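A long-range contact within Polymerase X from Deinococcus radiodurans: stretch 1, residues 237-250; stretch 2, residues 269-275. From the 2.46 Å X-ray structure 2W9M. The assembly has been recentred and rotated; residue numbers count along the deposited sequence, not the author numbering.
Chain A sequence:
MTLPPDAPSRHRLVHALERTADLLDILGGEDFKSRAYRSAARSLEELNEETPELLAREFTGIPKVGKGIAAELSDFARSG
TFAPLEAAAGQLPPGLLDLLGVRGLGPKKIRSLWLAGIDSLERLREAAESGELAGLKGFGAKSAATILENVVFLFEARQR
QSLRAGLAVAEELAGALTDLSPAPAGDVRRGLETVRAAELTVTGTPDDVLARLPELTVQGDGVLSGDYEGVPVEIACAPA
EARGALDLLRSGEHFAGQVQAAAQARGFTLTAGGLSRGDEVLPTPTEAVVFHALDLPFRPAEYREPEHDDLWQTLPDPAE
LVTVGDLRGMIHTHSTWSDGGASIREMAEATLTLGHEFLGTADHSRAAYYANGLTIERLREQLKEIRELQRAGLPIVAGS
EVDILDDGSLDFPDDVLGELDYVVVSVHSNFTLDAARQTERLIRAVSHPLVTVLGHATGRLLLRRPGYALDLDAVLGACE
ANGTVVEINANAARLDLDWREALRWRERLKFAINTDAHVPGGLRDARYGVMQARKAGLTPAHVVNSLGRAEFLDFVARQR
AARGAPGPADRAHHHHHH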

ATOM      1  N   CYS A 237      27.957  -4.156 -11.183  1.00 34.35           N
ATOM      2  CA  CYS A 237      29.110  -3.421 -10.684  1.00 32.02           C
ATOM      3  C   CYS A 237      29.924  -2.774 -11.804  1.00 36.77           C
ATOM      4  O   CYS A 237      29.734  -3.079 -12.980  1.00 35.98           O
ATOM      5  N   ALA A 238      30.829  -1.878 -11.420  1.00 42.09           N
ATOM      6  CA  ALA A 238      31.632  -1.116 -12.367  1.00 33.21           C
ATOM      7  C   ALA A 238      32.822  -0.492 -11.649  1.00 41.12           C
ATOM      8  O   ALA A 238      32.795  -0.328 -10.428  1.00 35.57           O
ATOM      9  N   PRO A 239      33.879  -0.156 -12.400  1.00 42.59           N
ATOM     10  CA  PRO A 239      35.005   0.594 -11.836  1.00 29.93           C
ATOM     11  C   PRO A 239      34.531   1.968 -11.392  1.00 30.44           C
ATOM     12  O   PRO A 239      33.563   2.475 -11.953  1.00 43.80           O
ATOM     13  N   ALA A 240      35.200   2.561 -10.410  1.00 29.92           N
ATOM     14  CA  ALA A 240      34.789   3.859  -9.884  1.00 36.40           C
ATOM     15  C   ALA A 240      34.564   4.893 -10.986  1.00 31.30           C
ATOM     16  O   ALA A 240      33.712   5.768 -10.856  1.00 45.78           O
ATOM     17  N   GLU A 241      35.329   4.786 -12.067  1.00 35.12           N
ATOM     18  CA  GLU A 241      35.280   5.774 -13.146  1.00 54.43           C
ATOM     19  C   GLU A 241      34.114   5.560 -14.107  1.00 53.14           C
ATOM     20  O   GLU A 241      33.810   6.426 -14.931  1.00 44.83           O
ATOM     21  N   ALA A 242      33.471   4.401 -14.007  1.00 47.14           N
ATOM     22  CA  ALA A 242      32.353   4.077 -14.886  1.00 36.71           C
ATOM     23  C   ALA A 242      31.028   4.081 -14.136  1.00 33.90           C
ATOM     24  O   ALA A 242      29.962   4.051 -14.755  1.00 29.42           O
ATOM     25  N   ARG A 243      31.099   4.132 -12.808  1.00 32.30           N
ATOM     26  CA  ARG A 243      29.906   4.044 -11.969  1.00 27.76           C
ATOM     27  C   ARG A 243      28.774   4.945 -12.456  1.00 33.59           C
ATOM     28  O   ARG A 243      27.628   4.511 -12.540  1.00 33.47           O
ATOM     29  N   GLY A 244      29.096   6.192 -12.785  1.00 42.52           N
ATOM     30  CA  GLY A 244      28.094   7.137 -13.248  1.00 36.03           C
ATOM     31  C   GLY A 244      27.292   6.636 -14.435  1.00 34.00           C
ATOM     32  O   GLY A 244      26.086   6.859 -14.505  1.00 37.60           O
ATOM     33  N   ALA A 245      27.963   5.959 -15.367  1.00 36.20           N
ATOM     34  CA  ALA A 245      27.315   5.441 -16.572  1.00 35.57           C
ATOM     35  C   ALA A 245      26.498   4.198 -16.254  1.00 38.32           C
ATOM     36  O   ALA A 245      25.404   4.008 -16.785  1.00 33.72           O
ATOM     37  N   LEU A 246      27.050   3.346 -15.397  1.00 38.58           N
ATOM     38  CA  LEU A 246      26.348   2.162 -14.923  1.00 32.38           C
ATOM     39  C   LEU A 246      25.032   2.565 -14.261  1.00 36.21           C
ATOM     40  O   LEU A 246      24.006   1.920 -14.457  1.00 30.36           O
ATOM     41  N   ASP A 247      25.068   3.644 -13.483  1.00 28.58           N
ATOM     42  CA  ASP A 247      23.887   4.110 -12.769  1.00 28.30           C
ATOM     43  C   ASP A 247      22.798   4.592 -13.718  1.00 34.73           C
ATOM     44  O   ASP A 247      21.614   4.365 -13.478  1.00 43.81           O
ATOM     45  N   LEU A 248      23.196   5.251 -14.801  1.00 40.01           N
ATOM     46  CA  LEU A 248      22.234   5.700 -15.800  1.00 35.77           C
ATOM     47  C   LEU A 248      21.607   4.511 -16.521  1.00 31.71           C
ATOM     48  O   LEU A 248      20.387   4.432 -16.657  1.00 35.41           O
ATOM     49  N   LEU A 249      22.446   3.586 -16.975  1.00 31.79           N
ATOM     50  CA  LEU A 249      21.969   2.433 -17.737  1.00 36.80           C
ATOM     51  C   LEU A 249      21.071   1.503 -16.925  1.00 30.27           C
ATOM     52  O   LEU A 249      20.155   0.896 -17.472  1.00 39.56           O
ATOM     53  N   ARG A 250      21.327   1.400 -15.624  1.00 33.87           N
ATOM     54  CA  ARG A 250      20.530   0.534 -14.758  1.00 29.17           C
ATOM     55  C   ARG A 250      19.392   1.299 -14.072  1.00 34.47           C
ATOM     56  O   ARG A 250      19.089   1.048 -12.908  1.00 47.91           O
ATOM     57  N   THR A 269      29.646   6.729 -27.318  1.00 47.14           N
ATOM     58  CA  THR A 269      29.092   5.402 -27.092  1.00 57.33           C
ATOM     59  C   THR A 269      28.949   5.177 -25.589  1.00 52.53           C
ATOM     60  O   THR A 269      29.946   5.141 -24.865  1.00 53.40           O
ATOM     61  N   LEU A 270      27.710   5.046 -25.119  1.00 56.74           N
ATOM     62  CA  LEU A 270      27.452   4.858 -23.691  1.00 45.46           C
ATOM     63  C   LEU A 270      27.298   3.378 -23.366  1.00 40.94           C
ATOM     64  O   LEU A 270      26.463   2.689 -23.946  1.00 51.03           O
ATOM     65  N   THR A 271      28.112   2.899 -22.433  1.00 46.45           N
ATOM     66  CA  THR A 271      28.113   1.492 -22.053  1.00 41.34           C
ATOM     67  C   THR A 271      28.350   1.373 -20.549  1.00 44.89           C
ATOM     68  O   THR A 271      28.827   2.314 -19.916  1.00 48.28           O
ATOM     69  N   ALA A 272      27.997   0.226 -19.975  1.00 59.56           N
ATOM     70  CA  ALA A 272      28.256  -0.034 -18.562  1.00 48.45           C
ATOM     71  C   ALA A 272      29.744   0.092 -18.270  1.00 49.83           C
ATOM     72  O   ALA A 272      30.150   0.312 -17.131  1.00 50.46           O
ATOM     73  N   GLY A 273      30.551  -0.047 -19.316  1.00 52.05           N
ATOM     74  CA  GLY A 273      31.991   0.091 -19.205  1.00 42.47           C
ATOM     75  C   GLY A 273      32.438   1.539 -19.179  1.00 41.65           C
ATOM     76  O   GLY A 273      33.597   1.833 -18.886  1.00 58.86           O
ATOM     77  N   GLY A 274      31.521   2.445 -19.494  1.00 37.27           N
ATOM     78  CA  GLY A 274      31.809   3.864 -19.417  1.00 43.08           C
ATOM     79  C   GLY A 274      31.360   4.658 -20.627  1.00 42.44           C
ATOM     80  O   GLY A 274      30.728   4.126 -21.541  1.00 35.74           O
ATOM     81  N   LEU A 275      31.687   5.946 -20.622  1.00 38.37           N
ATOM     82  CA  LEU A 275      31.368   6.833 -21.730  1.00 43.77           C
ATOM     83  C   LEU A 275      32.605   7.018 -22.606  1.00 53.86           C
ATOM     84  O   LEU A 275      33.688   7.321 -22.104  1.00 53.94           O
TER

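The helix 243-249 packs across the hairpin formed by stretch 2, its axis crossing strand 269-271 at -81° with a closest approach of 8.5 Å. The hairpin folds on itself through a type I turn from T271 to G274, closed by backbone hydrogen bonds from T271 N to G274 O (3.0 Å) and from G274 N to T271 O (2.7 Å). No hydrogen bond links the two stretches, so the contact rests on apolar packing against side chains and backbone.

At the start of stretch 1, A238 points toward the hairpin but only grazes it, its CB lying 4.2 Å from A272 O. A242 comes closer. Its CB also points toward the turn and sits 3.6 Å from G273 O and 3.8 Å from A272 O. A242 CA is 4.6 Å from G274 CA, a close approach between a small residue and a glycine. The positive phi of G274 itself calls for glycine, since a CB there would be jammed against the preceding carbonyl oxygen.

R243 points away from the hairpin; its NH1 forms a salt bridge with D247 OD2 (3.6 Å) one helical turn later. A245, by contrast, points toward the hairpin, with CB 3.5 Å from L270 CD2 and 3.6 Å from T271 O. L270 meets it with an off-rotamer chi1 of -139° and a t chi2. L246 leaves its backbone sideways and, with chi1 t and chi2 p, brings CD1 to 3.9 Å from A272 CB.

L249 has the largest covered area in stretch 1. Its chi1 m, chi2 t conformation lays CD1 against the start of the turn, 3.2 Å from A272 N and 3.3 Å from T271 C, with A272 CB 4.4 Å from the same methyl. T271 itself points away, its OG1 making a weak hydrogen bond to L270 O (3.2 Å).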

ATOM      1  CB  CYS A 237      29.989  -4.327  -9.822  1.00 39.93           C
ATOM      2  SG  CYS A 237      29.990  -6.059 -10.340  1.00 55.70           S
ATOM      3  CB  ALA A 238      30.785  -0.032 -13.017  1.00 30.92           C
ATOM      4  CB  PRO A 239      35.960   0.740 -13.022  1.00 43.55           C
ATOM      5  CG  PRO A 239      35.582  -0.353 -13.964  1.00 43.10           C
ATOM      6  CD  PRO A 239      34.108  -0.527 -13.806  1.00 44.01           C
ATOM      7  CB  ALA A 240      35.805   4.365  -8.876  1.00 27.11           C
ATOM      8  CB  GLU A 241      36.591   5.778 -13.932  1.00 57.49           C
ATOM      9  CG  GLU A 241      37.805   6.156 -13.105  1.00 75.65           C
ATOM     10  CD  GLU A 241      37.622   7.471 -12.372  1.00 84.39           C
ATOM     11  OE1 GLU A 241      37.237   8.473 -13.016  1.00 85.48           O
ATOM     12  OE2 GLU A 241      37.868   7.498 -11.148  1.00 76.38           O
ATOM     13  CB  ALA A 242      32.575   2.731 -15.555  1.00 35.19           C
ATOM     14  CB  ARG A 243      30.234   4.342 -10.503  1.00 28.57           C
ATOM     15  CG  ARG A 243      28.996   4.587  -9.644  1.00 39.39           C
ATOM     16  CD  ARG A 243      28.094   3.355  -9.578  1.00 26.45           C
ATOM     17  NE  ARG A 243      28.441   2.528  -8.435  1.00 33.31           N
ATOM     18  CZ  ARG A 243      27.799   2.555  -7.272  1.00 32.39           C
ATOM     19  NH1 ARG A 243      26.752   3.354  -7.093  1.00 42.77           N
ATOM     20  NH2 ARG A 243      28.203   1.778  -6.285  1.00 42.38           N
ATOM     21  CB  ALA A 245      28.348   5.128 -17.646  1.00 28.14           C
ATOM     22  CB  LEU A 246      27.221   1.395 -13.929  1.00 30.64           C
ATOM     23  CG  LEU A 246      26.642   0.097 -13.363  1.00 37.43           C
ATOM     24  CD1 LEU A 246      26.669  -0.994 -14.420  1.00 35.15           C
ATOM     25  CD2 LEU A 246      27.409  -0.338 -12.125  1.00 32.22           C
ATOM     26  CB  ASP A 247      24.255   5.202 -11.767  1.00 29.52           C
ATOM     27  CG  ASP A 247      25.044   4.661 -10.583  1.00 56.55           C
ATOM     28  OD1 ASP A 247      25.275   3.432 -10.537  1.00 50.37           O
ATOM     29  OD2 ASP A 247      25.430   5.457  -9.697  1.00 73.94           O
ATOM     30  CB  LEU A 248      22.894   6.634 -16.816  1.00 37.15           C
ATOM     31  CG  LEU A 248      23.111   8.086 -16.387  1.00 37.76           C
ATOM     32  CD1 LEU A 248      23.679   8.884 -17.542  1.00 41.07           C
ATOM     33  CD2 LEU A 248      21.810   8.705 -15.916  1.00 39.39           C
ATOM     34  CB  LEU A 249      23.140   1.657 -18.349  1.00 27.59           C
ATOM     35  CG  LEU A 249      23.837   2.365 -19.513  1.00 34.80           C
ATOM     36  CD1 LEU A 249      25.172   1.729 -19.804  1.00 28.35           C
ATOM     37  CD2 LEU A 249      22.959   2.361 -20.758  1.00 36.34           C
ATOM     38  CB  ARG A 250      21.411  -0.135 -13.694  1.00 19.02           C
ATOM     39  CG  ARG A 250      22.664  -0.832 -14.216  1.00 30.63           C
ATOM     40  CD  ARG A 250      22.354  -2.109 -14.981  1.00 33.10           C
ATOM     41  NE  ARG A 250      21.547  -3.037 -14.196  1.00 36.19           N
ATOM     42  CZ  ARG A 250      21.347  -4.315 -14.510  1.00 42.00           C
ATOM     43  NH1 ARG A 250      21.905  -4.830 -15.595  1.00 39.97           N
ATOM     44  NH2 ARG A 250      20.591  -5.080 -13.733  1.00 56.24           N
ATOM     45  CB  THR A 269      29.968   4.298 -27.717  1.00 62.67           C
ATOM     46  OG1 THR A 269      29.872   4.365 -29.146  1.00 66.68           O
ATOM     47  CG2 THR A 269      29.512   2.921 -27.253  1.00 50.65           C
ATOM     48  CB  LEU A 270      26.203   5.626 -23.252  1.00 44.78           C
ATOM     49  CG  LEU A 270      26.280   6.358 -21.906  1.00 42.56           C
ATOM     50  CD1 LEU A 270      24.894   6.551 -21.302  1.00 36.28           C
ATOM     51  CD2 LEU A 270      27.177   5.623 -20.934  1.00 33.98           C
ATOM     52  CB  THR A 271      29.204   0.720 -22.830  1.00 53.84           C
ATOM     53  OG1 THR A 271      28.785   0.545 -24.189  1.00 60.76           O
ATOM     54  CG2 THR A 271      29.470  -0.645 -22.213  1.00 51.67           C
ATOM     55  CB  ALA A 272      27.756  -1.415 -18.179  1.00 58.84           C
ATOM     56  CB  LEU A 275      30.885   8.183 -21.198  1.00 36.39           C
ATOM     57  CG  LEU A 275      30.364   9.198 -22.213  1.00 35.98           C
ATOM     58  CD1 LEU A 275      29.145   8.655 -22.936  1.00 44.82           C
ATOM     59  CD2 LEU A 275      30.037  10.506 -21.521  1.00 35.09           C
TER